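Local coordinates for protein exonuclease mut-7 homolog (Aedes aegypti, PDB 7JW2) that probably acts as a magnesium-dependent 3'-5' exoribonuclease that trims the 3' ends of AGO1-bound microRNAs, represented here by its exonuclease domain, at residues 3-7 with 186-191; 167-172 with 180-185. All blocks are in the same frame, centred on the assembly; numbering follows the deposited sequence.

Both contacts are made by helix 179-205 of the exonuclease domain, which uses successive turns for them: residues 180-185 for contact 2 and 186-191 for contact 1. Their centres lie about 13 Å apart. In chain order come 3-7, 167-172, 180-185 and 186-191, so contact 2 is nested inside the long loop closed by contact 1. Contact 1 brings the N-terminal tail, ahead of strand 12-15, back to the helix 179 residues further on, whereas contact 2 is local, folding the loop after helix 151-159 onto the helix that follows. Together they join the helix to the chain's start and to the loop that precedes it, beside the mixed sheet.

Contact 1: residues 3-7 with 186-191; sequences HTLRL and ALDAFC
The methyl of A186 receives the tip of L5, with CB 4.3 Å from L5 CD2. One residue on, L187 lies under the extended backbone of the tail: its CD2 approaches H3 O at 3.5 Å, and its CD1 sits both 3.9 Å from L5 CA and 3.8 Å from H3 CD2, the histidine ring crossing the leucine slantwise. Between L187 and the next contacting residue comes D188, four residues after Y184; this Y-x3-D spacing, on a helix that packs against a mixed sheet, is consistent with the third exonuclease motif of DEDDy-type 3'-5' exonucleases of the RNase H-like fold.

F190 has CG anti to its backbone N (chi1 -171°), which swings the ring out to the tail, where three consecutive residues meet it. L5 CD1 presses over one face in a CH-pi contact, 3.7 Å from the ring centroid. At the rim, F190 CZ points at a face of the R6 guanidinium, 4.1 Å from R6 CZ, with the two planes 82° apart, an edge-to-face arrangement. L7 CD1 comes obliquely to F190 CE2 at 3.7 Å. Finally, C191 CB lies at the edge of the H3 ring, whose NE2 is hydrogen-bonded to E194 farther along the same helix.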
ATOM      1  N   HIS A   3     -11.495 -29.093  11.911  1.00 25.04           N
ATOM      2  CA  HIS A   3     -11.567 -27.658  12.162  1.00 26.26           C
ATOM      3  C   HIS A   3     -11.675 -26.920  10.833  1.00 19.66           C
ATOM      4  O   HIS A   3     -11.056 -27.307   9.836  1.00 24.24           O
ATOM      5  CB  HIS A   3     -10.339 -27.167  12.930  1.00 22.38           C
ATOM      6  CG  HIS A   3     -10.433 -25.729  13.346  1.00 22.63           C
ATOM      7  ND1 HIS A   3     -11.596 -25.179  13.841  1.00 25.47           N
ATOM      8  CD2 HIS A   3      -9.526 -24.720  13.306  1.00 19.36           C
ATOM      9  CE1 HIS A   3     -11.397 -23.900  14.109  1.00 22.93           C
ATOM     10  NE2 HIS A   3     -10.148 -23.599  13.797  1.00 22.70           N
ATOM     11  N   THR A   4     -12.490 -25.874  10.804  1.00 22.31           N
ATOM     12  CA  THR A   4     -12.693 -25.096   9.592  1.00 22.40           C
ATOM     13  C   THR A   4     -12.583 -23.610   9.900  1.00 23.35           C
ATOM     14  O   THR A   4     -12.747 -23.179  11.044  1.00 25.51           O
ATOM     15  CB  THR A   4     -14.058 -25.380   8.955  1.00 28.44           C
ATOM     16  OG1 THR A   4     -15.082 -25.169   9.932  1.00 27.10           O
ATOM     17  CG2 THR A   4     -14.130 -26.809   8.443  1.00 28.35           C
ATOM     18  N   LEU A   5     -12.309 -22.831   8.852  1.00 22.67           N
ATOM     19  CA  LEU A   5     -12.204 -21.384   8.977  1.00 22.47           C
ATOM     20  C   LEU A   5     -13.592 -20.759   9.057  1.00 24.02           C
ATOM     21  O   LEU A   5     -14.419 -20.954   8.162  1.00 27.23           O
ATOM     22  CB  LEU A   5     -11.438 -20.813   7.784  1.00 23.09           C
ATOM     23  CG  LEU A   5     -11.305 -19.291   7.685  1.00 23.54           C
ATOM     24  CD1 LEU A   5     -10.570 -18.751   8.895  1.00 23.41           C
ATOM     25  CD2 LEU A   5     -10.593 -18.891   6.395  1.00 24.43           C
ATOM     26  N   ARG A   6     -13.841 -19.980  10.112  1.00 25.85           N
ATOM     27  CA  ARG A   6     -15.168 -19.397  10.271  1.00 26.30           C
ATOM     28  C   ARG A   6     -15.397 -18.171   9.400  1.00 30.01           C
ATOM     29  O   ARG A   6     -16.552 -17.768   9.224  1.00 34.90           O
ATOM     30  CB  ARG A   6     -15.434 -19.065  11.742  1.00 29.80           C
ATOM     31  CG  ARG A   6     -14.541 -18.032  12.375  1.00 31.53           C
ATOM     32  CD  ARG A   6     -14.949 -17.939  13.833  1.00 36.52           C
ATOM     33  NE  ARG A   6     -14.117 -17.063  14.643  1.00 36.43           N
ATOM     34  CZ  ARG A   6     -14.174 -15.737  14.598  1.00 38.97           C
ATOM     35  NH1 ARG A   6     -15.003 -15.134  13.752  1.00 39.94           N
ATOM     36  NH2 ARG A   6     -13.396 -15.009  15.390  1.00 38.49           N
ATOM     37  N   LEU A   7     -14.349 -17.593   8.823  1.00 27.00           N
ATOM     38  CA  LEU A   7     -14.526 -16.445   7.946  1.00 29.75           C
ATOM     39  C   LEU A   7     -15.201 -16.845   6.638  1.00 30.70           C
ATOM     40  O   LEU A   7     -14.992 -17.939   6.105  1.00 30.83           O
ATOM     41  CB  LEU A   7     -13.181 -15.790   7.642  1.00 27.97           C
ATOM     42  CG  LEU A   7     -12.385 -15.298   8.844  1.00 27.37           C
ATOM     43  CD1 LEU A   7     -11.079 -14.660   8.373  1.00 25.86           C
ATOM     44  CD2 LEU A   7     -13.204 -14.311   9.656  1.00 30.45           C
ATOM     45  N   ALA A 186      -4.827 -20.897   4.605  1.00 15.01           N
ATOM     46  CA  ALA A 186      -5.472 -19.787   5.296  1.00 14.67           C
ATOM     47  C   ALA A 186      -5.757 -20.149   6.748  1.00 15.39           C
ATOM     48  O   ALA A 186      -5.546 -19.330   7.657  1.00 15.76           O
ATOM     49  CB  ALA A 186      -6.753 -19.390   4.560  1.00 17.27           C
ATOM     50  N   LEU A 187      -6.247 -21.359   6.991  1.00 14.99           N
ATOM     51  CA  LEU A 187      -6.544 -21.764   8.354  1.00 15.52           C
ATOM     52  C   LEU A 187      -5.281 -21.925   9.192  1.00 15.72           C
ATOM     53  O   LEU A 187      -5.332 -21.738  10.416  1.00 17.48           O
ATOM     54  CB  LEU A 187      -7.359 -23.058   8.335  1.00 17.13           C
ATOM     55  CG  LEU A 187      -7.898 -23.516   9.691  1.00 17.29           C
ATOM     56  CD1 LEU A 187      -8.741 -22.433  10.355  1.00 19.43           C
ATOM     57  CD2 LEU A 187      -8.701 -24.801   9.505  1.00 17.79           C
ATOM     58  N   ASP A 188      -4.134 -22.256   8.577  1.00 16.35           N
ATOM     59  CA  ASP A 188      -2.945 -22.476   9.391  1.00 16.18           C
ATOM     60  C   ASP A 188      -2.488 -21.176  10.045  1.00 16.38           C
ATOM     61  O   ASP A 188      -1.907 -21.206  11.132  1.00 18.46           O
ATOM     62  CB  ASP A 188      -1.820 -23.119   8.571  1.00 19.20           C
ATOM     63  CG  ASP A 188      -1.218 -24.336   9.280  1.00 18.08           C
ATOM     64  OD1 ASP A 188      -1.981 -25.267   9.638  1.00 20.94           O
ATOM     65  OD2 ASP A 188       0.013 -24.350   9.499  1.00 21.23           O
ATOM     66  N   ALA A 189      -2.765 -20.036   9.409  1.00 15.25           N
ATOM     67  CA  ALA A 189      -2.525 -18.756  10.066  1.00 14.65           C
ATOM     68  C   ALA A 189      -3.667 -18.392  11.016  1.00 15.08           C
ATOM     69  O   ALA A 189      -3.421 -18.013  12.170  1.00 15.27           O
ATOM     70  CB  ALA A 189      -2.307 -17.664   9.013  1.00 15.39           C
ATOM     71  N   PHE A 190      -4.923 -18.508  10.563  1.00 14.97           N
ATOM     72  CA  PHE A 190      -6.047 -18.026  11.371  1.00 16.70           C
ATOM     73  C   PHE A 190      -6.170 -18.776  12.701  1.00 16.13           C
ATOM     74  O   PHE A 190      -6.535 -18.176  13.725  1.00 15.67           O
ATOM     75  CB  PHE A 190      -7.362 -18.133  10.597  1.00 17.05           C
ATOM     76  CG  PHE A 190      -8.532 -17.466  11.285  1.00 18.28           C
ATOM     77  CD1 PHE A 190      -9.384 -18.196  12.101  1.00 20.61           C
ATOM     78  CD2 PHE A 190      -8.778 -16.115  11.104  1.00 20.33           C
ATOM     79  CE1 PHE A 190     -10.459 -17.586  12.733  1.00 22.46           C
ATOM     80  CE2 PHE A 190      -9.851 -15.490  11.726  1.00 21.83           C
ATOM     81  CZ  PHE A 190     -10.697 -16.236  12.546  1.00 20.22           C
ATOM     82  N   CYS A 191      -5.876 -20.075  12.718  1.00 15.49           N
ATOM     83  CA  CYS A 191      -6.085 -20.835  13.953  1.00 15.91           C
ATOM     84  C   CYS A 191      -5.166 -20.359  15.073  1.00 15.30           C
ATOM     85  O   CYS A 191      -5.452 -20.610  16.255  1.00 15.83           O
ATOM     86  CB  CYS A 191      -5.913 -22.340  13.691  1.00 18.16           C
ATOM     87  SG  CYS A 191      -4.200 -22.932  13.512  1.00 17.78           S
TER

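Contact 2: residues 167-172 with 180-185; sequences NQFSNW and EQLRYA
Q181 and W172 run past each other in opposite directions, Q181 NE2 standing over the rim of one indole face and the amide and ring planes 27° apart. The glutamine chain is extended beyond CG (chi2 179°), which carries the amide from the helix into the loop. There Q181 NE2 gives two nearly straight hydrogen bonds, to S170 OG at 2.9 Å and to N171 O at 3.0 Å. Both acceptors lie close to the amide plane, but the nitrogen stands above the N171 carbonyl plane and not on a lone pair. Since Q181 OE1 accepts from Q174 NE2 and R178 N, the amide is gripped at both ends and its rotation is fixed.

S170 OG, over the same indole face, passes the chain of bonds on by donating to N167 O at 2.8 Å. N167 O also takes S170 N, closing a type I turn. The indole is held by W172 NE1, which donates to Q168 O at 3.0 Å; the acceptor lies in the ring plane, the donor above the carbonyl plane and off its lone pairs. W172 CH2 makes an in-plane contact with Q181 O at 3.3 Å.

Y184 faces the start of the turn, its ring lying flat beneath the N167-Q168 peptide and its OH 3.4 Å from Q168 CB. N167 CB packs on Y184 CB at 4.0 Å, while N167 OD1 is taken by R178 NH1. Against W172 the tyrosine packs rim to rim, the planes 36° apart and W172 CZ2 3.5 Å from Y184 CD2. Y184 is also the first residue of the Y-x3-D pair with D188, consistent with a DEDDy exonuclease, which would put the loop beside the probable active site.

Around the contact, W172 and Y184 both touch E39 on strand 33-40, W172 and A185 rest on L52 of strand 50-56, and A185 also reaches M63 of strand 61-65, so the loop places its tryptophan between helix 179-205 and the sheet.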
ATOM      1  N   ASN A 167      -2.861 -31.632   3.611  1.00 19.09           N
ATOM      2  CA  ASN A 167      -2.227 -30.808   2.590  1.00 19.08           C
ATOM      3  C   ASN A 167      -0.946 -30.132   3.079  1.00 17.16           C
ATOM      4  O   ASN A 167      -0.340 -29.359   2.329  1.00 17.05           O
ATOM      5  CB  ASN A 167      -3.216 -29.766   2.069  1.00 20.02           C
ATOM      6  CG  ASN A 167      -4.159 -30.342   1.036  1.00 24.96           C
ATOM      7  OD1 ASN A 167      -3.793 -30.498  -0.127  1.00 30.85           O
ATOM      8  ND2 ASN A 167      -5.367 -30.699   1.460  1.00 29.44           N
ATOM      9  N   GLN A 168      -0.499 -30.452   4.294  1.00 16.92           N
ATOM     10  CA  GLN A 168       0.710 -29.845   4.844  1.00 17.95           C
ATOM     11  C   GLN A 168       1.907 -30.036   3.916  1.00 19.28           C
ATOM     12  O   GLN A 168       2.669 -29.093   3.653  1.00 18.11           O
ATOM     13  CB  GLN A 168       0.990 -30.434   6.233  1.00 20.11           C
ATOM     14  CG  GLN A 168       2.301 -29.978   6.838  1.00 21.17           C
ATOM     15  CD  GLN A 168       2.533 -30.529   8.239  1.00 24.98           C
ATOM     16  OE1 GLN A 168       1.829 -31.430   8.692  1.00 29.75           O
ATOM     17  NE2 GLN A 168       3.540 -29.998   8.919  1.00 28.75           N
ATOM     18  N   PHE A 169       2.085 -31.254   3.404  1.00 18.45           N
ATOM     19  CA  PHE A 169       3.193 -31.596   2.525  1.00 19.84           C
ATOM     20  C   PHE A 169       2.738 -31.795   1.085  1.00 17.53           C
ATOM     21  O   PHE A 169       3.341 -32.574   0.337  1.00 19.04           O
ATOM     22  CB  PHE A 169       3.912 -32.836   3.050  1.00 22.74           C
ATOM     23  CG  PHE A 169       4.479 -32.646   4.419  1.00 24.95           C
ATOM     24  CD1 PHE A 169       5.519 -31.763   4.625  1.00 27.07           C
ATOM     25  CD2 PHE A 169       3.943 -33.315   5.507  1.00 26.21           C
ATOM     26  CE1 PHE A 169       6.040 -31.565   5.889  1.00 33.00           C
ATOM     27  CE2 PHE A 169       4.461 -33.123   6.772  1.00 27.85           C
ATOM     28  CZ  PHE A 169       5.511 -32.248   6.960  1.00 28.93           C
ATOM     29  N   SER A 170       1.665 -31.115   0.692  1.00 16.69           N
ATOM     30  CA  SER A 170       1.218 -31.119  -0.694  1.00 15.92           C
ATOM     31  C   SER A 170       2.208 -30.356  -1.575  1.00 15.35           C
ATOM     32  O   SER A 170       3.198 -29.777  -1.108  1.00 15.11           O
ATOM     33  CB  SER A 170      -0.177 -30.523  -0.800  1.00 16.37           C
ATOM     34  OG  SER A 170      -0.139 -29.145  -0.445  1.00 16.12           O
ATOM     35  N   ASN A 171       1.942 -30.351  -2.884  1.00 13.75           N
ATOM     36  CA  ASN A 171       2.865 -29.737  -3.829  1.00 13.84           C
ATOM     37  C   ASN A 171       2.574 -28.247  -3.868  1.00 15.69           C
ATOM     38  O   ASN A 171       1.756 -27.766  -4.655  1.00 15.10           O
ATOM     39  CB  ASN A 171       2.727 -30.374  -5.207  1.00 14.63           C
ATOM     40  CG  ASN A 171       3.659 -29.755  -6.208  1.00 19.13           C
ATOM     41  OD1 ASN A 171       4.427 -28.853  -5.887  1.00 17.92           O
ATOM     42  ND2 ASN A 171       3.594 -30.229  -7.437  1.00 18.15           N
ATOM     43  N   TRP A 172       3.268 -27.499  -3.002  1.00 13.89           N
ATOM     44  CA  TRP A 172       3.051 -26.056  -2.934  1.00 14.99           C
ATOM     45  C   TRP A 172       3.620 -25.296  -4.128  1.00 15.60           C
ATOM     46  O   TRP A 172       3.376 -24.084  -4.242  1.00 16.00           O
ATOM     47  CB  TRP A 172       3.639 -25.512  -1.624  1.00 14.64           C
ATOM     48  CG  TRP A 172       2.871 -25.998  -0.425  1.00 13.17           C
ATOM     49  CD1 TRP A 172       3.270 -26.944   0.482  1.00 14.41           C
ATOM     50  CD2 TRP A 172       1.547 -25.615  -0.054  1.00 12.45           C
ATOM     51  NE1 TRP A 172       2.271 -27.164   1.415  1.00 16.32           N
ATOM     52  CE2 TRP A 172       1.213 -26.343   1.120  1.00 14.77           C
ATOM     53  CE3 TRP A 172       0.624 -24.693  -0.564  1.00 14.46           C
ATOM     54  CZ2 TRP A 172      -0.018 -26.213   1.757  1.00 13.45           C
ATOM     55  CZ3 TRP A 172      -0.604 -24.547   0.093  1.00 14.88           C
ATOM     56  CH2 TRP A 172      -0.911 -25.311   1.236  1.00 15.21           C
ATOM     57  N   GLU A 180      -8.309 -26.996  -1.768  1.00 22.18           N
ATOM     58  CA  GLU A 180      -8.000 -27.592  -0.473  1.00 20.92           C
ATOM     59  C   GLU A 180      -6.666 -27.091   0.068  1.00 20.74           C
ATOM     60  O   GLU A 180      -6.500 -26.972   1.291  1.00 20.44           O
ATOM     61  CB  GLU A 180      -7.996 -29.120  -0.585  1.00 23.01           C
ATOM     62  CG  GLU A 180      -9.346 -29.719  -0.968  1.00 32.45           C
ATOM     63  CD  GLU A 180      -9.614 -29.683  -2.473  1.00 34.20           C
ATOM     64  OE1 GLU A 180     -10.780 -29.911  -2.874  1.00 40.88           O
ATOM     65  OE2 GLU A 180      -8.668 -29.424  -3.254  1.00 28.82           O
ATOM     66  N   GLN A 181      -5.716 -26.783  -0.821  1.00 18.56           N
ATOM     67  CA  GLN A 181      -4.441 -26.203  -0.404  1.00 17.64           C
ATOM     68  C   GLN A 181      -4.632 -24.789   0.123  1.00 17.16           C
ATOM     69  O   GLN A 181      -4.086 -24.428   1.176  1.00 16.33           O
ATOM     70  CB  GLN A 181      -3.453 -26.203  -1.568  1.00 14.69           C
ATOM     71  CG  GLN A 181      -2.958 -27.576  -1.997  1.00 17.02           C
ATOM     72  CD  GLN A 181      -2.002 -27.458  -3.158  1.00 15.64           C
ATOM     73  OE1 GLN A 181      -2.417 -27.097  -4.258  1.00 18.21           O
ATOM     74  NE2 GLN A 181      -0.719 -27.714  -2.915  1.00 16.14           N
ATOM     75  N   LEU A 182      -5.398 -23.971  -0.605  1.00 17.14           N
ATOM     76  CA  LEU A 182      -5.665 -22.606  -0.154  1.00 17.04           C
ATOM     77  C   LEU A 182      -6.400 -22.607   1.178  1.00 19.30           C
ATOM     78  O   LEU A 182      -6.115 -21.781   2.055  1.00 17.51           O
ATOM     79  CB  LEU A 182      -6.461 -21.851  -1.219  1.00 17.80           C
ATOM     80  CG  LEU A 182      -5.680 -21.646  -2.522  1.00 18.76           C
ATOM     81  CD1 LEU A 182      -6.619 -21.397  -3.699  1.00 25.00           C
ATOM     82  CD2 LEU A 182      -4.679 -20.518  -2.381  1.00 21.39           C
ATOM     83  N   ARG A 183      -7.337 -23.538   1.362  1.00 17.50           N
ATOM     84  CA  ARG A 183      -8.066 -23.598   2.628  1.00 18.47           C
ATOM     85  C   ARG A 183      -7.141 -23.960   3.787  1.00 18.00           C
ATOM     86  O   ARG A 183      -7.194 -23.336   4.858  1.00 17.52           O
ATOM     87  CB  ARG A 183      -9.224 -24.592   2.512  1.00 23.32           C
ATOM     88  CG  ARG A 183     -10.387 -24.042   1.696  1.00 27.22           C
ATOM     89  CD  ARG A 183     -11.711 -24.726   2.027  1.00 36.54           C
ATOM     90  NE  ARG A 183     -11.618 -26.178   1.938  1.00 36.83           N
ATOM     91  CZ  ARG A 183     -12.216 -26.906   1.001  1.00 37.81           C
ATOM     92  NH1 ARG A 183     -12.954 -26.310   0.073  1.00 34.99           N
ATOM     93  NH2 ARG A 183     -12.080 -28.226   0.993  1.00 39.36           N
ATOM     94  N   TYR A 184      -6.283 -24.959   3.592  1.00 16.20           N
ATOM     95  CA  TYR A 184      -5.322 -25.336   4.619  1.00 14.38           C
ATOM     96  C   TYR A 184      -4.393 -24.171   4.951  1.00 16.71           C
ATOM     97  O   TYR A 184      -4.121 -23.902   6.126  1.00 16.37           O
ATOM     98  CB  TYR A 184      -4.521 -26.568   4.163  1.00 17.43           C
ATOM     99  CG  TYR A 184      -3.285 -26.809   4.992  1.00 16.22           C
ATOM    100  CD1 TYR A 184      -3.347 -27.525   6.185  1.00 17.13           C
ATOM    101  CD2 TYR A 184      -2.058 -26.273   4.616  1.00 17.44           C
ATOM    102  CE1 TYR A 184      -2.217 -27.720   6.969  1.00 16.06           C
ATOM    103  CE2 TYR A 184      -0.932 -26.461   5.385  1.00 18.63           C
ATOM    104  CZ  TYR A 184      -1.015 -27.172   6.565  1.00 17.73           C
ATOM    105  OH  TYR A 184       0.108 -27.359   7.327  1.00 20.30           O
ATOM    106  N   ALA A 185      -3.894 -23.477   3.928  1.00 15.84           N
ATOM    107  CA  ALA A 185      -2.947 -22.391   4.171  1.00 14.04           C
ATOM    108  C   ALA A 185      -3.591 -21.257   4.953  1.00 15.11           C
ATOM    109  O   ALA A 185      -2.965 -20.685   5.858  1.00 15.54           O
ATOM    110  CB  ALA A 185      -2.375 -21.885   2.838  1.00 13.90           C
TER